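DNA photolyase (Agrobacterium tumefaciens, PDB 4U63) probably uses light gathered by a methenyltetrahydrofolate antenna and a bound FAD to split cyclobutane pyrimidine dimers in UV-damaged DNA. Local coordinates at residues H361-V364 with R365-V368; A400-W403 with Q404-A407; I423-G426 with E427-G431. All coordinates share one frame; numbering follows the deposited sequence.

Contact 1: H361-V364 with R365-V368; sequences HNRV and RMIV. With FAD (flavin-adenine dinucleotide), chain C.
The first turns of helix 362-375 form one wall of the FAD pocket, and in the first of them Arg365 N closes on His361 O at 2.9 Å. His361 is the N-cap: its ND1 takes a weak capping bond from Arg363 N at 3.2 Å. Met366 N to Asn362 O, Ile367 N to Arg363 O and Val368 N to Val364 O carry the helical ladder on. In Asn362, CG anti to the backbone N (chi1 178°) carries the amide to the ribityl chain, and the turn about chi2 puts OD1 against FAD O2', whose hydrogen bond it accepts at 2.6 Å. Its ND2 lies 3.9 Å from Met366 SD, and that sulfur lies over one face of the Arg363 guanidinium, toward its rim. Arg365 runs extended from CG to NE along the isoalloxazine, with NH1 3.2 Å from FAD C4X; ribityl O2' lies over one face of its guanidinium and N5 near the plane at the edge. Asp393 forms a salt bridge with NH2 and Met360 O accepts from NE, fixing the guanidinium. Met366 CG touches the dimethylbenzene methyl C8M at 3.7 Å. Away from the cofactor, Val364 CG1 meets Val368 CG1 at 4.0 Å. A guanidinium this close to N5 and C4X would probably help stabilise negative charge on the flavin ring when it is reduced, with Asp393 probably balancing part of its charge.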
loop_
_atom_site.group_PDB
_atom_site.type_symbol
_atom_site.label_atom_id
_atom_site.label_comp_id
_atom_site.label_asym_id
_atom_site.label_seq_id
_atom_site.Cartn_x
_atom_site.Cartn_y
_atom_site.Cartn_z
ATOM N N HIS A 361 -8.859 -5.879 6.207
ATOM C CA HIS A 361 -9.912 -5.823 5.180
ATOM C C HIS A 361 -10.355 -4.369 4.973
ATOM O O HIS A 361 -10.507 -3.635 5.943
ATOM C CB HIS A 361 -11.093 -6.680 5.605
ATOM C CG HIS A 361 -12.123 -6.842 4.543
ATOM N ND1 HIS A 361 -13.143 -5.943 4.369
ATOM C CD2 HIS A 361 -12.289 -7.794 3.593
ATOM C CE1 HIS A 361 -13.906 -6.332 3.364
ATOM N NE2 HIS A 361 -13.408 -7.453 2.874
ATOM N N ASN A 362 -10.573 -3.957 3.719
ATOM C CA ASN A 362 -10.895 -2.546 3.435
ATOM C C ASN A 362 -12.114 -1.990 4.176
ATOM O O ASN A 362 -12.086 -0.857 4.676
ATOM C CB ASN A 362 -11.101 -2.286 1.945
ATOM C CG ASN A 362 -11.484 -0.823 1.669
ATOM O OD1 ASN A 362 -10.651 0.075 1.779
ATOM N ND2 ASN A 362 -12.759 -0.583 1.350
ATOM N N ARG A 363 -13.192 -2.758 4.208
ATOM C CA ARG A 363 -14.383 -2.348 4.958
ATOM C C ARG A 363 -14.035 -2.055 6.414
ATOM O O ARG A 363 -14.492 -1.073 6.986
ATOM C CB ARG A 363 -15.493 -3.395 4.863
ATOM C CG ARG A 363 -16.737 -3.109 5.700
ATOM C CD ARG A 363 -17.351 -1.741 5.452
ATOM N NE ARG A 363 -17.813 -1.567 4.081
ATOM C CZ ARG A 363 -18.487 -0.504 3.642
ATOM N NH1 ARG A 363 -18.786 0.505 4.463
ATOM N NH2 ARG A 363 -18.867 -0.443 2.367
ATOM N N VAL A 364 -13.199 -2.905 6.995
ATOM C CA VAL A 364 -12.831 -2.752 8.389
ATOM C C VAL A 364 -11.855 -1.569 8.552
ATOM O O VAL A 364 -11.892 -0.878 9.586
ATOM C CB VAL A 364 -12.319 -4.086 8.988
ATOM C CG1 VAL A 364 -12.071 -3.929 10.466
ATOM C CG2 VAL A 364 -13.351 -5.195 8.761
ATOM N N ARG A 365 -11.003 -1.307 7.547
ATOM C CA ARG A 365 -10.177 -0.081 7.582
ATOM C C ARG A 365 -11.050 1.160 7.715
ATOM O O ARG A 365 -10.749 2.054 8.507
ATOM C CB ARG A 365 -9.275 0.060 6.355
ATOM C CG ARG A 365 -8.217 -1.003 6.226
ATOM C CD ARG A 365 -7.132 -0.645 5.228
ATOM N NE ARG A 365 -6.473 -1.847 4.735
ATOM C CZ ARG A 365 -5.315 -1.910 4.071
ATOM N NH1 ARG A 365 -4.586 -0.825 3.808
ATOM N NH2 ARG A 365 -4.874 -3.099 3.678
ATOM N N MET A 366 -12.133 1.216 6.936
ATOM C CA MET A 366 -13.051 2.352 7.010
ATOM C C MET A 366 -13.689 2.446 8.404
ATOM O O MET A 366 -13.795 3.527 8.979
ATOM C CB MET A 366 -14.145 2.244 5.944
ATOM C CG MET A 366 -13.643 2.299 4.513
ATOM S SD MET A 366 -14.969 1.987 3.326
ATOM C CE MET A 366 -15.916 3.491 3.521
ATOM N N ILE A 367 -14.099 1.303 8.947
ATOM C CA ILE A 367 -14.733 1.259 10.271
ATOM C C ILE A 367 -13.769 1.697 11.376
ATOM O O ILE A 367 -14.154 2.499 12.232
ATOM C CB ILE A 367 -15.316 -0.138 10.586
ATOM C CG1 ILE A 367 -16.487 -0.447 9.630
ATOM C CG2 ILE A 367 -15.806 -0.213 12.030
ATOM C CD1 ILE A 367 -16.881 -1.908 9.588
ATOM N N VAL A 368 -12.531 1.186 11.364
ATOM C CA VAL A 368 -11.585 1.530 12.436
ATOM C C VAL A 368 -11.124 2.986 12.340
ATOM O O VAL A 368 -10.901 3.641 13.359
ATOM C CB VAL A 368 -10.363 0.577 12.527
ATOM C CG1 VAL A 368 -10.810 -0.869 12.676
ATOM C CG2 VAL A 368 -9.397 0.750 11.366
HETATM P PA FAD C . -8.610 -5.647 -3.768
HETATM O O1A FAD C . -10.041 -5.504 -3.361
HETATM O O2A FAD C . -8.153 -6.946 -4.343
HETATM O O5B FAD C . -8.294 -4.414 -4.745
HETATM C C5B FAD C . -7.265 -4.473 -5.740
HETATM C C4B FAD C . -6.287 -3.314 -5.612
HETATM O O4B FAD C . -6.947 -2.059 -5.768
HETATM C C3B FAD C . -5.608 -3.241 -4.265
HETATM O O3B FAD C . -4.523 -4.178 -4.154
HETATM C C2B FAD C . -5.181 -1.791 -4.211
HETATM O O2B FAD C . -3.963 -1.572 -4.926
HETATM C C1B FAD C . -6.306 -1.086 -4.928
HETATM N N9A FAD C . -7.342 -0.533 -4.027
HETATM C C8A FAD C . -8.459 -1.164 -3.624
HETATM N N7A FAD C . -9.211 -0.370 -2.834
HETATM C C5A FAD C . -8.575 0.818 -2.736
HETATM C C6A FAD C . -8.832 2.083 -2.044
HETATM N N6A FAD C . -9.946 2.235 -1.300
HETATM N N1A FAD C . -7.913 3.064 -2.187
HETATM C C2A FAD C . -6.792 2.900 -2.928
HETATM N N3A FAD C . -6.505 1.759 -3.588
HETATM C C4A FAD C . -7.346 0.707 -3.522
HETATM N N1 FAD C . -4.400 0.721 0.220
HETATM C C2 FAD C . -3.075 0.616 -0.020
HETATM O O2 FAD C . -2.728 0.028 -1.070
HETATM N N3 FAD C . -2.148 1.125 0.829
HETATM C C4 FAD C . -2.495 1.774 1.971
HETATM O O4 FAD C . -1.632 2.258 2.748
HETATM C C4X FAD C . -3.928 1.914 2.300
HETATM N N5 FAD C . -4.378 2.525 3.435
HETATM C C5X FAD C . -5.715 2.652 3.679
HETATM C C6 FAD C . -6.177 3.299 4.818
HETATM C C7 FAD C . -7.544 3.423 5.085
HETATM C C7M FAD C . -8.027 4.129 6.331
HETATM C C8 FAD C . -8.530 2.849 4.143
HETATM C C8M FAD C . -10.021 2.957 4.376
HETATM C C9 FAD C . -8.082 2.208 3.019
HETATM C C9A FAD C . -6.721 2.078 2.730
HETATM N N10 FAD C . -6.264 1.403 1.559
HETATM C C10 FAD C . -4.880 1.321 1.327
HETATM C "C1'" FAD C . -7.187 0.873 0.548
HETATM C "C2'" FAD C . -7.665 -0.560 0.633
HETATM O "O2'" FAD C . -8.234 -0.793 1.927
HETATM C "C3'" FAD C . -6.562 -1.553 0.324
HETATM O "O3'" FAD C . -5.962 -1.269 -0.937
HETATM C "C4'" FAD C . -7.154 -2.962 0.309
HETATM O "O4'" FAD C . -7.550 -3.315 1.633
HETATM C "C5'" FAD C . -6.118 -3.940 -0.205
HETATM O "O5'" FAD C . -6.618 -5.285 -0.233
HETATM P P FAD C . -6.644 -6.067 -1.636
HETATM O O1P FAD C . -7.124 -7.453 -1.380
HETATM O O2P FAD C . -5.311 -5.955 -2.321
HETATM O O3P FAD C . -7.738 -5.230 -2.463
#

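Contact 2: A400-W403 with Q404-A407; sequences AANW and QWVA. With FAD (flavin-adenine dinucleotide), chain C.
Helix 398-407 of the FAD-binding domain meets the cofactor with Asn402 and Trp403, while Trp405 folds back over Ala401, one turn before it. Four backbone bonds hold the two turns together. Three run from Gln404 N to Ala400 O, from Trp405 N to Ala401 O and from Val406 N to Asn402 O. In the fourth, Ala407 N binds Trp403 O at 2.9 Å.

The polar contacts to FAD belong to Asn402. Its amide reads the adenine edge with two bonds: ND2 gives to N1A at 3.0 Å in a nearly straight bond (166°), and OD1 accepts from N6A at 3.3 Å. ND2 also gives to Ser398 O, one turn back, which helps fix the rotation of the amide. Beyond this pairing, Asn402 CB lies 3.3 Å from FAD C8, so the residue bridges adenine and isoalloxazine in the folded, U-shaped FAD familiar from photolyases. Gln404 turns the other way, its amide bound by Lys316 O, Leu313 O and Trp318 N.

The remaining contacts are made by rings. Trp403, with CG anti to its carbonyl carbon (chi1 -81°), lays one face against the flavin methyl C7M, 3.7 Å from NE1; Phe387 adds an edge-to-face partner. Trp405 stands edge-to-face with Trp299 of helix 287-309. Ala401 CB makes a CH-pi contact over its six-membered ring, 4.3 Å from the centroid, and Ala401 O lies over the same indole toward its rim. The Asn402 amide is almost perpendicular to that indole, 85° between planes, and its OD1 lies in the ring plane at the edge, 3.6 Å from Trp405 CE3.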
loop_
_atom_site.group_PDB
_atom_site.type_symbol
_atom_site.label_atom_id
_atom_site.label_comp_id
_atom_site.label_asym_id
_atom_site.label_seq_id
_atom_site.Cartn_x
_atom_site.Cartn_y
_atom_site.Cartn_z
ATOM N N ALA A 400 -2.940 8.141 2.962
ATOM C CA ALA A 400 -3.352 9.532 3.184
ATOM C C ALA A 400 -4.726 9.850 2.601
ATOM O O ALA A 400 -5.577 10.426 3.272
ATOM C CB ALA A 400 -2.319 10.494 2.604
ATOM N N ALA A 401 -4.934 9.464 1.342
ATOM C CA ALA A 401 -6.204 9.764 0.664
ATOM C C ALA A 401 -7.385 9.146 1.395
ATOM O O ALA A 401 -8.396 9.794 1.625
ATOM C CB ALA A 401 -6.177 9.279 -0.769
ATOM N N ASN A 402 -7.263 7.865 1.745
ATOM C CA ASN A 402 -8.367 7.180 2.413
ATOM C C ASN A 402 -8.662 7.734 3.802
ATOM O O ASN A 402 -9.816 7.899 4.159
ATOM C CB ASN A 402 -8.144 5.661 2.431
ATOM C CG ASN A 402 -8.471 5.017 1.092
ATOM O OD1 ASN A 402 -9.637 4.761 0.801
ATOM N ND2 ASN A 402 -7.460 4.765 0.278
ATOM N N TRP A 403 -7.625 8.038 4.573
ATOM C CA TRP A 403 -7.827 8.709 5.867
ATOM C C TRP A 403 -8.565 10.047 5.709
ATOM O O TRP A 403 -9.501 10.337 6.468
ATOM C CB TRP A 403 -6.500 8.896 6.608
ATOM C CG TRP A 403 -6.072 7.646 7.326
ATOM C CD1 TRP A 403 -5.194 6.708 6.890
ATOM C CD2 TRP A 403 -6.538 7.208 8.601
ATOM N NE1 TRP A 403 -5.075 5.693 7.823
ATOM C CE2 TRP A 403 -5.900 5.978 8.881
ATOM C CE3 TRP A 403 -7.448 7.734 9.535
ATOM C CZ2 TRP A 403 -6.125 5.279 10.059
ATOM C CZ3 TRP A 403 -7.680 7.043 10.700
ATOM C CH2 TRP A 403 -7.021 5.817 10.956
ATOM N N GLN A 404 -8.172 10.846 4.719
ATOM C CA GLN A 404 -8.850 12.130 4.482
ATOM C C GLN A 404 -10.329 11.964 4.107
ATOM O O GLN A 404 -11.171 12.741 4.565
ATOM C CB GLN A 404 -8.110 12.974 3.441
ATOM C CG GLN A 404 -6.763 13.482 3.947
ATOM C CD GLN A 404 -6.617 15.005 3.914
ATOM O OE1 GLN A 404 -7.572 15.741 4.136
ATOM N NE2 GLN A 404 -5.413 15.468 3.662
ATOM N N TRP A 405 -10.650 10.952 3.301
ATOM C CA TRP A 405 -12.061 10.690 2.946
ATOM C C TRP A 405 -12.872 10.300 4.176
ATOM O O TRP A 405 -13.974 10.799 4.374
ATOM C CB TRP A 405 -12.189 9.612 1.865
ATOM C CG TRP A 405 -11.772 10.065 0.499
ATOM C CD1 TRP A 405 -12.036 11.282 -0.094
ATOM C CD2 TRP A 405 -11.035 9.311 -0.462
ATOM N NE1 TRP A 405 -11.496 11.318 -1.356
ATOM C CE2 TRP A 405 -10.880 10.127 -1.610
ATOM C CE3 TRP A 405 -10.492 8.021 -0.476
ATOM C CZ2 TRP A 405 -10.193 9.695 -2.741
ATOM C CZ3 TRP A 405 -9.809 7.602 -1.600
ATOM C CH2 TRP A 405 -9.669 8.433 -2.719
ATOM N N VAL A 406 -12.320 9.423 5.016
ATOM C CA VAL A 406 -13.018 9.040 6.247
ATOM C C VAL A 406 -13.208 10.267 7.166
ATOM O O VAL A 406 -14.247 10.407 7.817
ATOM C CB VAL A 406 -12.304 7.895 6.994
ATOM C CG1 VAL A 406 -13.052 7.556 8.283
ATOM C CG2 VAL A 406 -12.236 6.653 6.116
ATOM N N ALA A 407 -12.211 11.148 7.182
ATOM C CA ALA A 407 -12.221 12.373 8.005
ATOM C C ALA A 407 -13.163 13.473 7.506
ATOM O O ALA A 407 -13.395 14.451 8.219
ATOM C CB ALA A 407 -10.808 12.924 8.125
HETATM P PA FAD C . -8.610 -5.647 -3.768
HETATM O O1A FAD C . -10.041 -5.504 -3.361
HETATM O O2A FAD C . -8.153 -6.946 -4.343
HETATM O O5B FAD C . -8.294 -4.414 -4.745
HETATM C C5B FAD C . -7.265 -4.473 -5.740
HETATM C C4B FAD C . -6.287 -3.314 -5.612
HETATM O O4B FAD C . -6.947 -2.059 -5.768
HETATM C C3B FAD C . -5.608 -3.241 -4.265
HETATM O O3B FAD C . -4.523 -4.178 -4.154
HETATM C C2B FAD C . -5.181 -1.791 -4.211
HETATM O O2B FAD C . -3.963 -1.572 -4.926
HETATM C C1B FAD C . -6.306 -1.086 -4.928
HETATM N N9A FAD C . -7.342 -0.533 -4.027
HETATM C C8A FAD C . -8.459 -1.164 -3.624
HETATM N N7A FAD C . -9.211 -0.370 -2.834
HETATM C C5A FAD C . -8.575 0.818 -2.736
HETATM C C6A FAD C . -8.832 2.083 -2.044
HETATM N N6A FAD C . -9.946 2.235 -1.300
HETATM N N1A FAD C . -7.913 3.064 -2.187
HETATM C C2A FAD C . -6.792 2.900 -2.928
HETATM N N3A FAD C . -6.505 1.759 -3.588
HETATM C C4A FAD C . -7.346 0.707 -3.522
HETATM N N1 FAD C . -4.400 0.721 0.220
HETATM C C2 FAD C . -3.075 0.616 -0.020
HETATM O O2 FAD C . -2.728 0.028 -1.070
HETATM N N3 FAD C . -2.148 1.125 0.829
HETATM C C4 FAD C . -2.495 1.774 1.971
HETATM O O4 FAD C . -1.632 2.258 2.748
HETATM C C4X FAD C . -3.928 1.914 2.300
HETATM N N5 FAD C . -4.378 2.525 3.435
HETATM C C5X FAD C . -5.715 2.652 3.679
HETATM C C6 FAD C . -6.177 3.299 4.818
HETATM C C7 FAD C . -7.544 3.423 5.085
HETATM C C7M FAD C . -8.027 4.129 6.331
HETATM C C8 FAD C . -8.530 2.849 4.143
HETATM C C8M FAD C . -10.021 2.957 4.376
HETATM C C9 FAD C . -8.082 2.208 3.019
HETATM C C9A FAD C . -6.721 2.078 2.730
HETATM N N10 FAD C . -6.264 1.403 1.559
HETATM C C10 FAD C . -4.880 1.321 1.327
HETATM C "C1'" FAD C . -7.187 0.873 0.548
HETATM C "C2'" FAD C . -7.665 -0.560 0.633
HETATM O "O2'" FAD C . -8.234 -0.793 1.927
HETATM C "C3'" FAD C . -6.562 -1.553 0.324
HETATM O "O3'" FAD C . -5.962 -1.269 -0.937
HETATM C "C4'" FAD C . -7.154 -2.962 0.309
HETATM O "O4'" FAD C . -7.550 -3.315 1.633
HETATM C "C5'" FAD C . -6.118 -3.940 -0.205
HETATM O "O5'" FAD C . -6.618 -5.285 -0.233
HETATM P P FAD C . -6.644 -6.067 -1.636
HETATM O O1P FAD C . -7.124 -7.453 -1.380
HETATM O O2P FAD C . -5.311 -5.955 -2.321
HETATM O O3P FAD C . -7.738 -5.230 -2.463
#

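Contact 3: I423-G426 with E427-G431; sequences ILQG and EKFDG
A single water links the ends of Gln425 and Lys428, accepting from Gln425 NE2 at 2.7 Å and from Lys428 NZ at 2.9 Å. The two chains reach it differently: Gln425 is bent at chi2 (-83°), whereas Lys428 is extended all the way to NZ. The bend also brings the Gln425 amide alongside Phe429, the two side chains pointing the same way; OE1 lies at the ring edge near its plane, 3.4 Å from CE2, with the amide and ring planes 59° apart. Lys428 CG sits over the centre of one Phe429 face. Ile423 and Glu427 likewise run side by side, CG2 coming to 3.9 Å from OE2, which is salt-bridged to Lys453. Backbone bonds from Glu427 N to Ile423 O, Lys428 N to Leu424 O and Phe429 N to Gln425 O form the helix. The last, from Asp430 N to Gly426 O, is short at 2.7 Å but bent and weak: this is the C-terminal end of helix 422-429 in the FAD-binding domain, where Asp430 leaves helical geometry. Its carboxylate receives Tyr435 N and Val436 N, at the start of the next helix, 434-439, so that one side chain joins the end of one helix to the beginning of another. Gln425 and Phe429 face helix 362-375, where they pack on Arg363, and Gln425 also touches Ile367.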
loop_
_atom_site.group_PDB
_atom_site.type_symbol
_atom_site.label_atom_id
_atom_site.label_comp_id
_atom_site.label_asym_id
_atom_site.label_seq_id
_atom_site.Cartn_x
_atom_site.Cartn_y
_atom_site.Cartn_z
ATOM N N ILE A 423 -21.290 -1.213 15.749
ATOM C CA ILE A 423 -22.080 -2.405 16.049
ATOM C C ILE A 423 -22.939 -2.769 14.844
ATOM O O ILE A 423 -22.955 -3.918 14.417
ATOM C CB ILE A 423 -22.984 -2.184 17.280
ATOM C CG1 ILE A 423 -22.144 -1.865 18.519
ATOM C CG2 ILE A 423 -23.854 -3.407 17.576
ATOM C CD1 ILE A 423 -22.858 -0.953 19.492
ATOM N N LEU A 424 -23.640 -1.775 14.309
ATOM C CA LEU A 424 -24.509 -1.957 13.143
ATOM C C LEU A 424 -23.704 -2.315 11.890
ATOM O O LEU A 424 -24.102 -3.184 11.114
ATOM C CB LEU A 424 -25.333 -0.688 12.887
ATOM C CG LEU A 424 -26.309 -0.259 13.988
ATOM C CD1 LEU A 424 -26.869 1.125 13.690
ATOM C CD2 LEU A 424 -27.429 -1.274 14.147
ATOM N N GLN A 425 -22.578 -1.635 11.694
ATOM C CA GLN A 425 -21.667 -1.971 10.594
ATOM C C GLN A 425 -21.190 -3.428 10.706
ATOM O O GLN A 425 -21.199 -4.166 9.723
ATOM C CB GLN A 425 -20.483 -1.004 10.562
ATOM C CG GLN A 425 -20.838 0.365 10.001
ATOM C CD GLN A 425 -20.805 0.394 8.480
ATOM O OE1 GLN A 425 -19.789 0.041 7.862
ATOM N NE2 GLN A 425 -21.901 0.816 7.869
ATOM N N GLY A 426 -20.794 -3.827 11.914
ATOM C CA GLY A 426 -20.416 -5.213 12.206
ATOM C C GLY A 426 -21.506 -6.220 11.876
ATOM O O GLY A 426 -21.249 -7.216 11.217
ATOM N N GLU A 427 -22.730 -5.953 12.331
ATOM C CA GLU A 427 -23.867 -6.836 12.060
ATOM C C GLU A 427 -24.253 -6.864 10.574
ATOM O O GLU A 427 -24.730 -7.885 10.083
ATOM C CB GLU A 427 -25.064 -6.447 12.944
ATOM C CG GLU A 427 -24.820 -6.797 14.410
ATOM C CD GLU A 427 -25.852 -6.246 15.385
ATOM O OE1 GLU A 427 -26.726 -5.446 15.001
ATOM O OE2 GLU A 427 -25.783 -6.624 16.569
ATOM N N LYS A 428 -24.036 -5.754 9.867
ATOM C CA LYS A 428 -24.350 -5.673 8.436
ATOM C C LYS A 428 -23.356 -6.470 7.579
ATOM O O LYS A 428 -23.761 -7.246 6.706
ATOM C CB LYS A 428 -24.355 -4.212 7.982
ATOM C CG LYS A 428 -24.731 -3.987 6.523
ATOM C CD LYS A 428 -24.755 -2.501 6.192
ATOM C CE LYS A 428 -25.204 -2.257 4.761
ATOM N NZ LYS A 428 -25.170 -0.810 4.418
ATOM N N PHE A 429 -22.064 -6.258 7.831
ATOM C CA PHE A 429 -20.993 -6.839 7.011
ATOM C C PHE A 429 -20.363 -8.120 7.593
ATOM O O PHE A 429 -19.575 -8.764 6.910
ATOM C CB PHE A 429 -19.918 -5.773 6.730
ATOM C CG PHE A 429 -20.418 -4.616 5.891
ATOM C CD1 PHE A 429 -20.761 -4.810 4.557
ATOM C CD2 PHE A 429 -20.556 -3.339 6.434
ATOM C CE1 PHE A 429 -21.226 -3.755 3.779
ATOM C CE2 PHE A 429 -21.019 -2.280 5.657
ATOM C CZ PHE A 429 -21.353 -2.487 4.330
ATOM N N ASP A 430 -20.717 -8.475 8.835
ATOM C CA ASP A 430 -20.223 -9.690 9.496
ATOM C C ASP A 430 -21.329 -10.312 10.375
ATOM O O ASP A 430 -21.136 -10.584 11.568
ATOM C CB ASP A 430 -18.970 -9.342 10.321
ATOM C CG ASP A 430 -18.250 -10.568 10.862
ATOM O OD1 ASP A 430 -18.099 -11.563 10.124
ATOM O OD2 ASP A 430 -17.804 -10.526 12.033
ATOM N N GLY A 431 -22.486 -10.559 9.761
ATOM C CA GLY A 431 -23.697 -10.958 10.484
ATOM C C GLY A 431 -23.561 -12.167 11.388
ATOM O O GLY A 431 -24.057 -12.164 12.513
HETATM O O HOH W 1 -23.060 0.903 5.448
#

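Contacts 1 and 2 flank the same FAD from two helices: 362-375 meets the ribityl chain and flavin, 398-407 the adenine edge and flavin methyl. They touch through packing of Met366 O on Val406 CG1. Contact 2 is the more buried and relies on aromatic faces and an amide pairing, whereas contact 1 is partly buried and brings a charged guanidinium to the flavin. Contact 3 lies farther out, its centre about 26 Å from the chain centre against 14 Å for the others, and includes a bridging water and the exposed Leu424 and Lys428. It reaches the cofactor wall indirectly, through side chains of contact 1, and does not touch contact 2.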